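PDB 1M7S: catalase from Pseudomonas syringae, which breaks hydrogen peroxide down into water and oxygen with the help of a bound heme, protecting cells from its toxic effects. Local coordinates for residues H52-G57 and S98-R103; S231-Y234 and T238-L241. All blocks are in the same frame, centred on the assembly; numbering follows the deposited sequence.

Contact 1 (H52-G57 and S98-R103); sequences HARGTG and SPETLR. With HEM (protoporphyrin IX containing Fe), chain E.
Arg54, where the chain passes from the distal side of the heme into strand 55-64 of the catalase beta barrel, reaches across to Ser98 and Glu100 in a buried loop between two further strands. Its CG lies anti to the backbone N (chi1 177°), which sends the chain toward this loop. CB and CG pass the hydroxyl of Ser98, each 3.8 Å from OG, and CD comes within 3.8 Å of Ser98 O. NE then donates to that carbonyl oxygen at 2.8 Å, in the carbonyl plane. NH1 reaches the same oxygen at 3.0 Å from above the carbonyl plane, completing a side-on grip; NH1 also bonds to Ser235 OG, which helps hold the guanidinium in place. Glu100 OE1 sits over one guanidinium face, 3.5 Å from NH2, in a salt bridge of charges alone. Thr238 is a further partner of both OE1 and Thr56 OG1, and a water links these two oxygens. Two residues before Arg54, His52, predicted to be catalytic, lies flat over one pyrrole of the heme, the stacked distal histidine characteristic of catalases. Its ND1 bonds to Ser90 OG, and its CD2 comes to 3.3 Å from HEM C1A.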
loop_
_atom_site.group_PDB
_atom_site.type_symbol
_atom_site.label_atom_id
_atom_site.label_comp_id
_atom_site.label_asym_id
_atom_site.label_seq_id
_atom_site.Cartn_x
_atom_site.Cartn_y
_atom_site.Cartn_z
ATOM N N HIS A 52 5.606 15.680 -13.242
ATOM C CA HIS A 52 7.081 15.837 -13.046
ATOM C C HIS A 52 7.718 14.500 -12.654
ATOM O O HIS A 52 8.732 14.401 -11.972
ATOM C CB HIS A 52 7.354 16.907 -11.985
ATOM C CG HIS A 52 6.881 18.301 -12.323
ATOM N ND1 HIS A 52 7.762 19.244 -12.742
ATOM C CD2 HIS A 52 5.667 18.914 -12.288
ATOM C CE1 HIS A 52 7.116 20.400 -12.966
ATOM N NE2 HIS A 52 5.830 20.193 -12.682
ATOM N N ALA A 53 7.279 13.377 -13.275
ATOM C CA ALA A 53 7.861 12.083 -12.975
ATOM C C ALA A 53 9.283 11.952 -13.513
ATOM O O ALA A 53 10.085 11.234 -12.910
ATOM C CB ALA A 53 6.980 11.006 -13.639
ATOM N N ARG A 54 9.617 12.579 -14.630
ATOM C CA ARG A 54 10.929 12.521 -15.257
ATOM C C ARG A 54 11.840 13.597 -14.587
ATOM O O ARG A 54 11.540 14.788 -14.802
ATOM C CB ARG A 54 10.781 12.859 -16.752
ATOM C CG ARG A 54 12.056 12.924 -17.559
ATOM C CD ARG A 54 12.792 11.594 -17.483
ATOM N NE ARG A 54 13.471 11.216 -18.690
ATOM C CZ ARG A 54 14.628 10.619 -18.861
ATOM N NH1 ARG A 54 14.968 10.346 -20.112
ATOM N NH2 ARG A 54 15.448 10.352 -17.852
ATOM N N GLY A 55 12.834 13.165 -13.816
ATOM C CA GLY A 55 13.569 14.252 -13.094
ATOM C C GLY A 55 15.041 13.868 -12.863
ATOM O O GLY A 55 15.452 12.747 -13.115
ATOM N N THR A 56 15.818 14.878 -12.458
ATOM C CA THR A 56 17.237 14.760 -12.179
ATOM C C THR A 56 17.546 15.493 -10.854
ATOM O O THR A 56 17.183 16.666 -10.843
ATOM C CB THR A 56 18.089 15.470 -13.257
ATOM O OG1 THR A 56 17.689 15.062 -14.574
ATOM C CG2 THR A 56 19.566 15.136 -13.069
ATOM N N GLY A 57 18.250 14.843 -9.926
ATOM C CA GLY A 57 18.508 15.485 -8.639
ATOM C C GLY A 57 20.010 15.647 -8.473
ATOM O O GLY A 57 20.820 14.903 -9.019
ATOM N N SER A 98 10.840 9.233 -20.388
ATOM C CA SER A 98 10.348 9.955 -21.553
ATOM C C SER A 98 11.496 10.840 -22.041
ATOM O O SER A 98 12.315 11.284 -21.212
ATOM C CB SER A 98 9.165 10.851 -21.179
ATOM O OG SER A 98 9.458 11.812 -20.141
ATOM N N PRO A 99 11.567 11.135 -23.321
ATOM C CA PRO A 99 12.575 11.958 -23.917
ATOM C C PRO A 99 12.609 13.309 -23.228
ATOM O O PRO A 99 11.582 13.960 -23.077
ATOM C CB PRO A 99 12.205 12.170 -25.413
ATOM C CG PRO A 99 11.355 10.916 -25.648
ATOM C CD PRO A 99 10.614 10.611 -24.342
ATOM N N GLU A 100 13.795 13.789 -22.859
ATOM C CA GLU A 100 13.920 15.078 -22.194
ATOM C C GLU A 100 13.790 16.207 -23.202
ATOM O O GLU A 100 13.618 17.367 -22.823
ATOM C CB GLU A 100 15.208 15.097 -21.316
ATOM C CG GLU A 100 14.995 14.249 -20.047
ATOM C CD GLU A 100 16.236 14.118 -19.190
ATOM O OE1 GLU A 100 16.179 13.802 -17.981
ATOM O OE2 GLU A 100 17.380 14.310 -19.676
ATOM N N THR A 101 13.725 15.932 -24.512
ATOM C CA THR A 101 13.429 16.867 -25.579
ATOM C C THR A 101 11.947 17.174 -25.772
ATOM O O THR A 101 11.572 18.083 -26.539
ATOM C CB THR A 101 13.879 16.292 -26.959
ATOM O OG1 THR A 101 13.687 14.858 -26.972
ATOM C CG2 THR A 101 15.338 16.580 -27.201
ATOM N N LEU A 102 11.043 16.518 -25.051
ATOM C CA LEU A 102 9.616 16.791 -25.242
ATOM C C LEU A 102 9.272 18.204 -24.765
ATOM O O LEU A 102 9.805 18.658 -23.740
ATOM C CB LEU A 102 8.755 15.771 -24.518
ATOM C CG LEU A 102 8.889 14.312 -25.015
ATOM C CD1 LEU A 102 7.745 13.518 -24.353
ATOM C CD2 LEU A 102 8.825 14.218 -26.512
ATOM N N ARG A 103 8.464 18.878 -25.547
ATOM C CA ARG A 103 8.058 20.260 -25.266
ATOM C C ARG A 103 7.287 20.341 -23.960
ATOM O O ARG A 103 6.276 19.659 -23.812
ATOM C CB ARG A 103 7.185 20.803 -26.419
ATOM C CG ARG A 103 6.686 22.251 -26.080
ATOM C CD ARG A 103 5.842 22.722 -27.296
ATOM N NE ARG A 103 6.690 22.592 -28.497
ATOM C CZ ARG A 103 7.664 23.477 -28.752
ATOM N NH1 ARG A 103 8.000 24.548 -28.017
ATOM N NH2 ARG A 103 8.375 23.227 -29.831
HETATM C CHA HEM E . 5.097 18.243 -8.679
HETATM C CHB HEM E . 5.892 22.852 -9.927
HETATM C CHC HEM E . 1.130 23.674 -9.874
HETATM C CHD HEM E . 0.438 19.387 -7.686
HETATM C C1A HEM E . 5.708 19.423 -9.034
HETATM C C2A HEM E . 7.169 19.584 -9.232
HETATM C C3A HEM E . 7.385 20.852 -9.576
HETATM C C4A HEM E . 6.094 21.517 -9.628
HETATM C CMA HEM E . 8.716 21.562 -9.863
HETATM C CAA HEM E . 8.153 18.420 -9.021
HETATM C CBA HEM E . 8.918 18.456 -7.655
HETATM C CGA HEM E . 10.010 17.353 -7.674
HETATM O O1A HEM E . 9.773 16.420 -6.868
HETATM O O2A HEM E . 10.951 17.617 -8.447
HETATM C C1B HEM E . 4.683 23.490 -9.993
HETATM C C2B HEM E . 4.485 24.913 -10.241
HETATM C C3B HEM E . 3.154 25.137 -10.240
HETATM C C4B HEM E . 2.506 23.881 -9.979
HETATM C CMB HEM E . 5.635 25.900 -10.481
HETATM C CAB HEM E . 2.353 26.418 -10.476
HETATM C CBB HEM E . 2.819 27.629 -10.242
HETATM C C1C HEM E . 0.565 22.634 -9.182
HETATM C C2C HEM E . -0.773 22.628 -8.639
HETATM C C3C HEM E . -0.959 21.459 -8.012
HETATM C C4C HEM E . 0.250 20.683 -8.196
HETATM C CMC HEM E . -1.787 23.803 -8.702
HETATM C CAC HEM E . -2.177 20.912 -7.242
HETATM C CBC HEM E . -2.954 21.663 -6.441
HETATM C C1D HEM E . 1.643 18.692 -7.845
HETATM C C2D HEM E . 1.855 17.318 -7.423
HETATM C C3D HEM E . 3.123 16.998 -7.688
HETATM C C4D HEM E . 3.746 18.159 -8.285
HETATM C CMD HEM E . 0.730 16.470 -6.804
HETATM C CAD HEM E . 3.856 15.652 -7.418
HETATM C CBD HEM E . 4.641 15.762 -6.061
HETATM C CGD HEM E . 5.234 14.447 -5.589
HETATM O O1D HEM E . 6.239 14.541 -4.801
HETATM O O2D HEM E . 4.761 13.331 -5.915
HETATM N NA HEM E . 5.103 20.609 -9.337
HETATM N NB HEM E . 3.458 22.881 -9.813
HETATM N NC HEM E . 1.165 21.420 -8.925
HETATM N ND HEM E . 2.841 19.187 -8.320
HETATM FE FE HEM E . 3.144 21.042 -9.033
HETATM O O HOH W 1 2.775 20.976 -11.524
HETATM O O HOH W 2 15.030 15.264 -15.935
#

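Contact 2 (S231-Y234 and T238-L241); sequences SKDY and TNDL
The short turn that joins helix 223-232 to helix 236-246 brings Asp233 opposite Asn239, which lies in the first turn of the second helix. The contact is small and near the surface, and it rests on these two side chains, whose CA atoms are 8.8 Å apart. Both CB atoms point across the gap. With CG of Asp233 anti to the backbone N (chi1 -172°), the carboxylate extends toward the helix, while Asn239 presents its amide nitrogen to it. ND2 of Asn239 lies 3.4 Å from OD1 of Asp233, in a weak hydrogen bond with an N-H...O angle of 137°. The other carboxylate oxygen, OD2 of Asp233, is almost as near to Asn239 ND2, at 3.6 Å, but makes no hydrogen bond with it. Carboxylate and amide are tilted 62° from each other, so they do not lie flat together. The amide oxygen points away, with Asn239 OD1 5.7 Å from Asp233 OD1, an orientation the negative carboxylate would favour.

The stronger partner of Asp233 OD1 is the backbone N of Ser235, two residues on, which makes this an Asx turn, and since Asn239 ND2 in turn has a weak bond to Ser235 O, the link between the two side chains only supplements local bonds to the same connecting residue. Leu152 of a second subunit packs on Asn239, while Asp153 OD2 of that subunit is hydrogen-bonded to Tyr234 OH. On the inner side of helix 236-246, Leu241 packs on Thr56 and Val58 of strand 55-64, seating the helix against the barrel.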
loop_
_atom_site.group_PDB
_atom_site.type_symbol
_atom_site.label_atom_id
_atom_site.label_comp_id
_atom_site.label_asym_id
_atom_site.label_seq_id
_atom_site.Cartn_x
_atom_site.Cartn_y
_atom_site.Cartn_z
ATOM N N SER A 231 17.058 12.403 -31.810
ATOM C CA SER A 231 17.454 11.265 -32.659
ATOM C C SER A 231 18.467 10.347 -31.986
ATOM O O SER A 231 18.523 9.130 -32.245
ATOM C CB SER A 231 18.016 11.765 -33.995
ATOM O OG SER A 231 19.322 12.298 -33.862
ATOM N N LYS A 232 19.341 10.892 -31.169
ATOM C CA LYS A 232 20.359 10.151 -30.477
ATOM C C LYS A 232 20.313 10.226 -28.960
ATOM O O LYS A 232 21.073 9.459 -28.349
ATOM C CB LYS A 232 21.759 10.682 -30.824
ATOM C CG LYS A 232 21.966 11.362 -32.165
ATOM C CD LYS A 232 22.971 10.638 -33.044
ATOM C CE LYS A 232 22.483 9.261 -33.452
ATOM N NZ LYS A 232 23.014 8.872 -34.787
ATOM N N ASP A 233 19.558 11.111 -28.311
ATOM C CA ASP A 233 19.714 11.217 -26.856
ATOM C C ASP A 233 18.344 11.490 -26.250
ATOM O O ASP A 233 17.934 12.613 -26.484
ATOM C CB ASP A 233 20.655 12.373 -26.531
ATOM C CG ASP A 233 21.078 12.490 -25.084
ATOM O OD1 ASP A 233 20.521 11.753 -24.246
ATOM O OD2 ASP A 233 22.004 13.261 -24.761
ATOM N N TYR A 234 17.768 10.539 -25.537
ATOM C CA TYR A 234 16.466 10.815 -24.915
ATOM C C TYR A 234 16.690 11.318 -23.508
ATOM O O TYR A 234 15.742 11.609 -22.792
ATOM C CB TYR A 234 15.577 9.557 -24.992
ATOM C CG TYR A 234 16.042 8.429 -24.109
ATOM C CD1 TYR A 234 15.519 8.275 -22.839
ATOM C CD2 TYR A 234 17.027 7.544 -24.536
ATOM C CE1 TYR A 234 15.957 7.264 -21.989
ATOM C CE2 TYR A 234 17.504 6.550 -23.689
ATOM C CZ TYR A 234 16.942 6.416 -22.439
ATOM O OH TYR A 234 17.409 5.415 -21.606
ATOM N N THR A 238 19.514 15.305 -18.471
ATOM C CA THR A 238 20.232 14.631 -17.365
ATOM C C THR A 238 21.728 14.535 -17.681
ATOM O O THR A 238 22.635 14.738 -16.826
ATOM C CB THR A 238 19.651 13.228 -17.099
ATOM O OG1 THR A 238 18.299 13.346 -16.593
ATOM C CG2 THR A 238 20.456 12.490 -16.036
ATOM N N ASN A 239 22.015 14.141 -18.914
ATOM C CA ASN A 239 23.414 13.986 -19.329
ATOM C C ASN A 239 24.196 15.287 -19.197
ATOM O O ASN A 239 25.352 15.275 -18.744
ATOM C CB ASN A 239 23.456 13.550 -20.804
ATOM C CG ASN A 239 23.592 12.035 -20.891
ATOM O OD1 ASN A 239 24.507 11.502 -20.230
ATOM N ND2 ASN A 239 22.726 11.456 -21.697
ATOM N N ASP A 240 23.628 16.380 -19.682
ATOM C CA ASP A 240 24.233 17.707 -19.618
ATOM C C ASP A 240 24.553 18.122 -18.179
ATOM O O ASP A 240 25.631 18.664 -17.907
ATOM C CB ASP A 240 23.297 18.753 -20.221
ATOM C CG ASP A 240 23.818 20.186 -20.027
ATOM O OD1 ASP A 240 23.299 20.889 -19.123
ATOM O OD2 ASP A 240 24.725 20.568 -20.781
ATOM N N LEU A 241 23.631 17.882 -17.254
ATOM C CA LEU A 241 23.809 18.300 -15.871
ATOM C C LEU A 241 24.771 17.410 -15.126
ATOM O O LEU A 241 25.697 17.930 -14.473
ATOM C CB LEU A 241 22.474 18.408 -15.135
ATOM C CG LEU A 241 22.520 18.817 -13.659
ATOM C CD1 LEU A 241 23.194 20.204 -13.560
ATOM C CD2 LEU A 241 21.109 18.854 -13.081
#

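Overall arrangement
Along the chain the two segments of contact 1 both come before those of contact 2, yet the centres of the contacts are only 10 Å apart, and both lie within the catalase family region. Contact 1 is buried and reaches the heme side of the barrel; contact 2 lies farther out, in the pair of helices 223-232 and 236-246. Thr238 joins them: its OG1 is 2.6 Å from Glu100 OE1 and 2.7 Å from Thr56 OG1, both probable hydrogen bonds. Thus helix 236-246 is tied at one residue to strand 55-64 and to the loop before strand 107-114. Both contacts also touch a second subunit, so this region runs from the heme pocket to a subunit interface.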